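Local coordinates for DNA-binding transcriptional repressor YiaJ (PDB 1YSQ), which represses transcription of the yiaKLMNOPQRS operon, which may serve 2,3-diketo-L-gulonate utilization, and is represented here by its IclR-type C-terminal domain, at residues 71-82 against 104-115. Residues are numbered along the deposited sequence; the frame is centred on the assembly and turned at random.
Sequences KIYMAFGHPDYV and LPAMFDELAHIR
Arg115 lies across one face of the Phe76 ring: its CD is 3.7 Å from the ring centroid and close to the ring normal, a CH-pi contact. The guanidinium runs nearly parallel to the ring, the planes 17° apart. Without the ring, as with an alanine here, the arginine's aliphatic arm is likely to lose its platform and its guanidinium to turn more freely. The segments 71-75 and 104-115 cross almost perpendicularly (-84°), their axes 8.7 Å apart at closest approach. Small Ala75 probably allows this approach, its CB meeting Ile114 CG2 at 3.4 Å, tighter than usual van der Waals contact. Leu111 fits as a knob among Lys71, Met74, Ala75 and Val82; with CG anti to its carbonyl carbon (chi1 -69°), its CD1 reaches tip to tip toward Val82 CG2, 3.6 Å away. Val82, on helix 79-88, in turn places CG1 over the rim of one Phe108 face and 3.5 Å from Leu104 CD1. At the other end of the contact, Lys71 NZ forms a 2.8 Å salt bridge to Glu110 OE2, met on the anti side but well out of the carboxylate plane; NZ also pairs with Glu125 and donates to Met121 O. The chemistry thus implies largely apolar helix packing in the IclR C-terminal domain, with the lysine's charge probably compensated by two carboxylates.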
loop_
_atom_site.group_PDB
_atom_site.type_symbol
_atom_site.label_atom_id
_atom_site.label_comp_id
_atom_site.label_asym_id
_atom_site.label_seq_id
_atom_site.Cartn_x
_atom_site.Cartn_y
_atom_site.Cartn_z
ATOM N N LYS A 71 2.340 -1.446 6.177
ATOM C CA LYS A 71 3.746 -1.687 6.508
ATOM C C LYS A 71 4.616 -0.485 6.136
ATOM O O LYS A 71 5.545 -0.127 6.872
ATOM C CB LYS A 71 4.250 -2.979 5.857
ATOM C CG LYS A 71 3.644 -4.229 6.509
ATOM C CD LYS A 71 4.307 -5.528 5.994
ATOM C CE LYS A 71 4.010 -5.736 4.504
ATOM N NZ LYS A 71 4.554 -7.018 3.965
ATOM N N ILE A 72 4.286 0.174 5.026
ATOM C CA ILE A 72 4.970 1.421 4.654
ATOM C C ILE A 72 4.797 2.474 5.751
ATOM O O ILE A 72 5.764 3.100 6.170
ATOM C CB ILE A 72 4.441 1.924 3.296
ATOM C CG1 ILE A 72 5.019 1.060 2.179
ATOM C CG2 ILE A 72 4.777 3.419 3.055
ATOM C CD1 ILE A 72 4.320 1.247 0.865
ATOM N N TYR A 73 3.567 2.650 6.237
ATOM C CA TYR A 73 3.338 3.616 7.318
ATOM C C TYR A 73 4.203 3.296 8.528
ATOM O O TYR A 73 4.838 4.183 9.075
ATOM C CB TYR A 73 1.860 3.651 7.716
ATOM C CG TYR A 73 0.945 4.146 6.608
ATOM C CD1 TYR A 73 1.282 5.267 5.848
ATOM C CD2 TYR A 73 -0.271 3.501 6.339
ATOM C CE1 TYR A 73 0.433 5.745 4.830
ATOM C CE2 TYR A 73 -1.126 3.964 5.310
ATOM C CZ TYR A 73 -0.768 5.084 4.570
ATOM O OH TYR A 73 -1.609 5.551 3.579
ATOM N N MET A 74 4.244 2.028 8.942
ATOM C CA MET A 74 5.110 1.666 10.084
ATOM C C MET A 74 6.608 1.846 9.773
ATOM O O MET A 74 7.376 2.285 10.642
ATOM C CB MET A 74 4.836 0.246 10.579
ATOM C CG MET A 74 3.491 0.116 11.357
ATOM S SD MET A 74 3.253 -1.408 12.360
ATOM C CE MET A 74 3.434 -2.538 11.177
ATOM N N ALA A 75 7.016 1.517 8.545
ATOM C CA ALA A 75 8.428 1.597 8.158
ATOM C C ALA A 75 8.962 3.019 8.235
ATOM O O ALA A 75 10.141 3.227 8.525
ATOM C CB ALA A 75 8.639 1.022 6.754
ATOM N N PHE A 76 8.101 3.997 7.962
ATOM C CA PHE A 76 8.495 5.407 8.056
ATOM C C PHE A 76 8.130 6.092 9.382
ATOM O O PHE A 76 8.414 7.288 9.577
ATOM C CB PHE A 76 7.950 6.163 6.852
ATOM C CG PHE A 76 8.735 5.899 5.601
ATOM C CD1 PHE A 76 9.709 6.803 5.174
ATOM C CD2 PHE A 76 8.515 4.727 4.862
ATOM C CE1 PHE A 76 10.460 6.551 4.006
ATOM C CE2 PHE A 76 9.243 4.459 3.712
ATOM C CZ PHE A 76 10.233 5.372 3.286
ATOM N N GLY A 77 7.532 5.316 10.289
ATOM C CA GLY A 77 7.247 5.763 11.642
ATOM C C GLY A 77 8.391 5.484 12.616
ATOM O O GLY A 77 9.499 5.096 12.217
ATOM N N HIS A 78 8.119 5.695 13.903
ATOM C CA HIS A 78 9.090 5.426 14.966
ATOM C C HIS A 78 9.104 3.939 15.343
ATOM O O HIS A 78 8.039 3.312 15.367
ATOM C CB HIS A 78 8.758 6.279 16.188
ATOM C CG HIS A 78 9.909 6.453 17.122
ATOM N ND1 HIS A 78 10.229 5.522 18.086
ATOM C CD2 HIS A 78 10.842 7.434 17.215
ATOM C CE1 HIS A 78 11.303 5.930 18.749
ATOM N NE2 HIS A 78 11.688 7.090 18.247
ATOM N N PRO A 79 10.274 3.352 15.644
ATOM C CA PRO A 79 10.307 1.933 16.038
ATOM C C PRO A 79 9.556 1.633 17.327
ATOM O O PRO A 79 9.088 0.495 17.484
ATOM C CB PRO A 79 11.800 1.602 16.175
ATOM C CG PRO A 79 12.523 2.920 16.139
ATOM C CD PRO A 79 11.621 3.957 15.591
ATOM N N ASP A 80 9.426 2.612 18.227
ATOM C CA ASP A 80 8.652 2.399 19.455
ATOM C C ASP A 80 7.188 2.113 19.113
ATOM O O ASP A 80 6.505 1.406 19.848
ATOM C CB ASP A 80 8.719 3.614 20.387
ATOM C CG ASP A 80 10.087 3.784 21.050
ATOM O OD1 ASP A 80 10.965 2.904 20.905
ATOM O OD2 ASP A 80 10.368 4.796 21.726
ATOM N N TYR A 81 6.714 2.658 17.992
ATOM C CA TYR A 81 5.336 2.402 17.579
ATOM C C TYR A 81 5.100 0.903 17.378
ATOM O O TYR A 81 4.078 0.355 17.824
ATOM C CB TYR A 81 4.963 3.187 16.307
ATOM C CG TYR A 81 3.487 3.070 15.957
ATOM C CD1 TYR A 81 2.602 4.120 16.239
ATOM C CD2 TYR A 81 2.972 1.897 15.385
ATOM C CE1 TYR A 81 1.237 4.006 15.942
ATOM C CE2 TYR A 81 1.610 1.763 15.098
ATOM C CZ TYR A 81 0.751 2.829 15.375
ATOM O OH TYR A 81 -0.593 2.730 15.090
ATOM N N VAL A 82 6.059 0.250 16.709
ATOM C CA VAL A 82 5.933 -1.147 16.293
ATOM C C VAL A 82 5.919 -2.065 17.517
ATOM O O VAL A 82 5.076 -2.956 17.625
ATOM C CB VAL A 82 7.077 -1.584 15.326
ATOM C CG1 VAL A 82 6.788 -2.948 14.702
ATOM C CG2 VAL A 82 7.331 -0.524 14.251
ATOM N N LEU A 104 7.441 -10.039 15.921
ATOM C CA LEU A 104 8.059 -8.712 15.938
ATOM C C LEU A 104 9.454 -8.615 15.294
ATOM O O LEU A 104 9.713 -7.674 14.527
ATOM C CB LEU A 104 8.069 -8.149 17.366
ATOM C CG LEU A 104 8.510 -6.699 17.562
ATOM C CD1 LEU A 104 7.701 -5.761 16.640
ATOM C CD2 LEU A 104 8.368 -6.301 19.023
ATOM N N PRO A 105 10.378 -9.527 15.620
ATOM C CA PRO A 105 11.712 -9.467 14.996
ATOM C C PRO A 105 11.635 -9.542 13.469
ATOM O O PRO A 105 12.306 -8.756 12.809
ATOM C CB PRO A 105 12.438 -10.676 15.595
ATOM C CG PRO A 105 11.730 -10.882 16.932
ATOM C CD PRO A 105 10.290 -10.615 16.623
ATOM N N ALA A 106 10.830 -10.468 12.945
ATOM C CA ALA A 106 10.587 -10.588 11.513
ATOM C C ALA A 106 10.007 -9.297 10.941
ATOM O O ALA A 106 10.394 -8.882 9.848
ATOM C CB ALA A 106 9.663 -11.772 11.217
ATOM N N MET A 107 9.097 -8.654 11.679
ATOM C CA MET A 107 8.522 -7.407 11.187
ATOM C C MET A 107 9.571 -6.290 11.096
ATOM O O MET A 107 9.614 -5.549 10.103
ATOM C CB MET A 107 7.316 -6.943 12.008
ATOM C CG MET A 107 6.662 -5.646 11.432
ATOM S SD MET A 107 6.112 -5.647 9.679
ATOM C CE MET A 107 4.560 -6.472 9.883
ATOM N N PHE A 108 10.427 -6.181 12.108
ATOM C CA PHE A 108 11.472 -5.154 12.086
ATOM C C PHE A 108 12.408 -5.348 10.887
ATOM O O PHE A 108 12.833 -4.375 10.260
ATOM C CB PHE A 108 12.271 -5.146 13.403
ATOM C CG PHE A 108 11.691 -4.243 14.455
ATOM C CD1 PHE A 108 11.463 -2.904 14.192
ATOM C CD2 PHE A 108 11.362 -4.743 15.715
ATOM C CE1 PHE A 108 10.926 -2.067 15.173
ATOM C CE2 PHE A 108 10.820 -3.918 16.696
ATOM C CZ PHE A 108 10.610 -2.579 16.426
ATOM N N ASP A 109 12.723 -6.607 10.580
ATOM C CA ASP A 109 13.581 -6.924 9.436
ATOM C C ASP A 109 12.910 -6.452 8.159
ATOM O O ASP A 109 13.527 -5.809 7.317
ATOM C CB ASP A 109 13.815 -8.430 9.357
ATOM C CG ASP A 109 14.869 -8.916 10.337
ATOM O OD1 ASP A 109 15.552 -8.075 10.984
ATOM O OD2 ASP A 109 15.091 -10.138 10.516
ATOM N N GLU A 110 11.627 -6.781 8.037
ATOM C CA GLU A 110 10.815 -6.346 6.903
ATOM C C GLU A 110 10.766 -4.819 6.807
ATOM O O GLU A 110 10.930 -4.250 5.727
ATOM C CB GLU A 110 9.392 -6.899 7.052
ATOM C CG GLU A 110 8.390 -6.309 6.060
ATOM C CD GLU A 110 8.274 -7.112 4.775
ATOM O OE1 GLU A 110 9.145 -7.969 4.520
ATOM O OE2 GLU A 110 7.306 -6.893 4.002
ATOM N N LEU A 111 10.523 -4.165 7.936
ATOM C CA LEU A 111 10.361 -2.723 7.956
ATOM C C LEU A 111 11.649 -1.996 7.594
ATOM O O LEU A 111 11.595 -0.955 6.964
ATOM C CB LEU A 111 9.834 -2.244 9.316
ATOM C CG LEU A 111 8.392 -2.630 9.670
ATOM C CD1 LEU A 111 8.040 -2.047 11.039
ATOM C CD2 LEU A 111 7.405 -2.167 8.597
ATOM N N ALA A 112 12.795 -2.545 8.000
ATOM C CA ALA A 112 14.081 -1.981 7.589
ATOM C C ALA A 112 14.246 -1.994 6.068
ATOM O O ALA A 112 14.664 -1.002 5.499
ATOM C CB ALA A 112 15.229 -2.717 8.273
ATOM N N HIS A 113 13.904 -3.109 5.408
ATOM C CA HIS A 113 13.955 -3.178 3.955
ATOM C C HIS A 113 13.028 -2.163 3.293
ATOM O O HIS A 113 13.405 -1.554 2.285
ATOM C CB HIS A 113 13.628 -4.587 3.417
ATOM C CG HIS A 113 14.607 -5.646 3.825
ATOM N ND1 HIS A 113 15.975 -5.468 3.769
ATOM C CD2 HIS A 113 14.415 -6.906 4.285
ATOM C CE1 HIS A 113 16.581 -6.567 4.181
ATOM N NE2 HIS A 113 15.657 -7.456 4.501
ATOM N N ILE A 114 11.799 -2.027 3.806
ATOM C CA ILE A 114 10.855 -1.033 3.260
ATOM C C ILE A 114 11.353 0.411 3.416
ATOM O O ILE A 114 11.247 1.221 2.490
ATOM C CB ILE A 114 9.441 -1.190 3.926
ATOM C CG1 ILE A 114 8.835 -2.549 3.538
ATOM C CG2 ILE A 114 8.519 -0.062 3.484
ATOM C CD1 ILE A 114 7.704 -3.025 4.504
ATOM N N ARG A 115 11.865 0.733 4.604
ATOM C CA ARG A 115 12.374 2.083 4.890
ATOM C C ARG A 115 13.558 2.440 3.977
ATOM O O ARG A 115 13.652 3.556 3.449
ATOM C CB ARG A 115 12.751 2.211 6.373
ATOM C CG ARG A 115 13.321 3.601 6.781
ATOM C CD ARG A 115 12.361 4.787 6.529
ATOM N NE ARG A 115 13.011 6.073 6.831
ATOM C CZ ARG A 115 13.744 6.773 5.967
ATOM N NH1 ARG A 115 13.913 6.328 4.729
ATOM N NH2 ARG A 115 14.295 7.939 6.331
#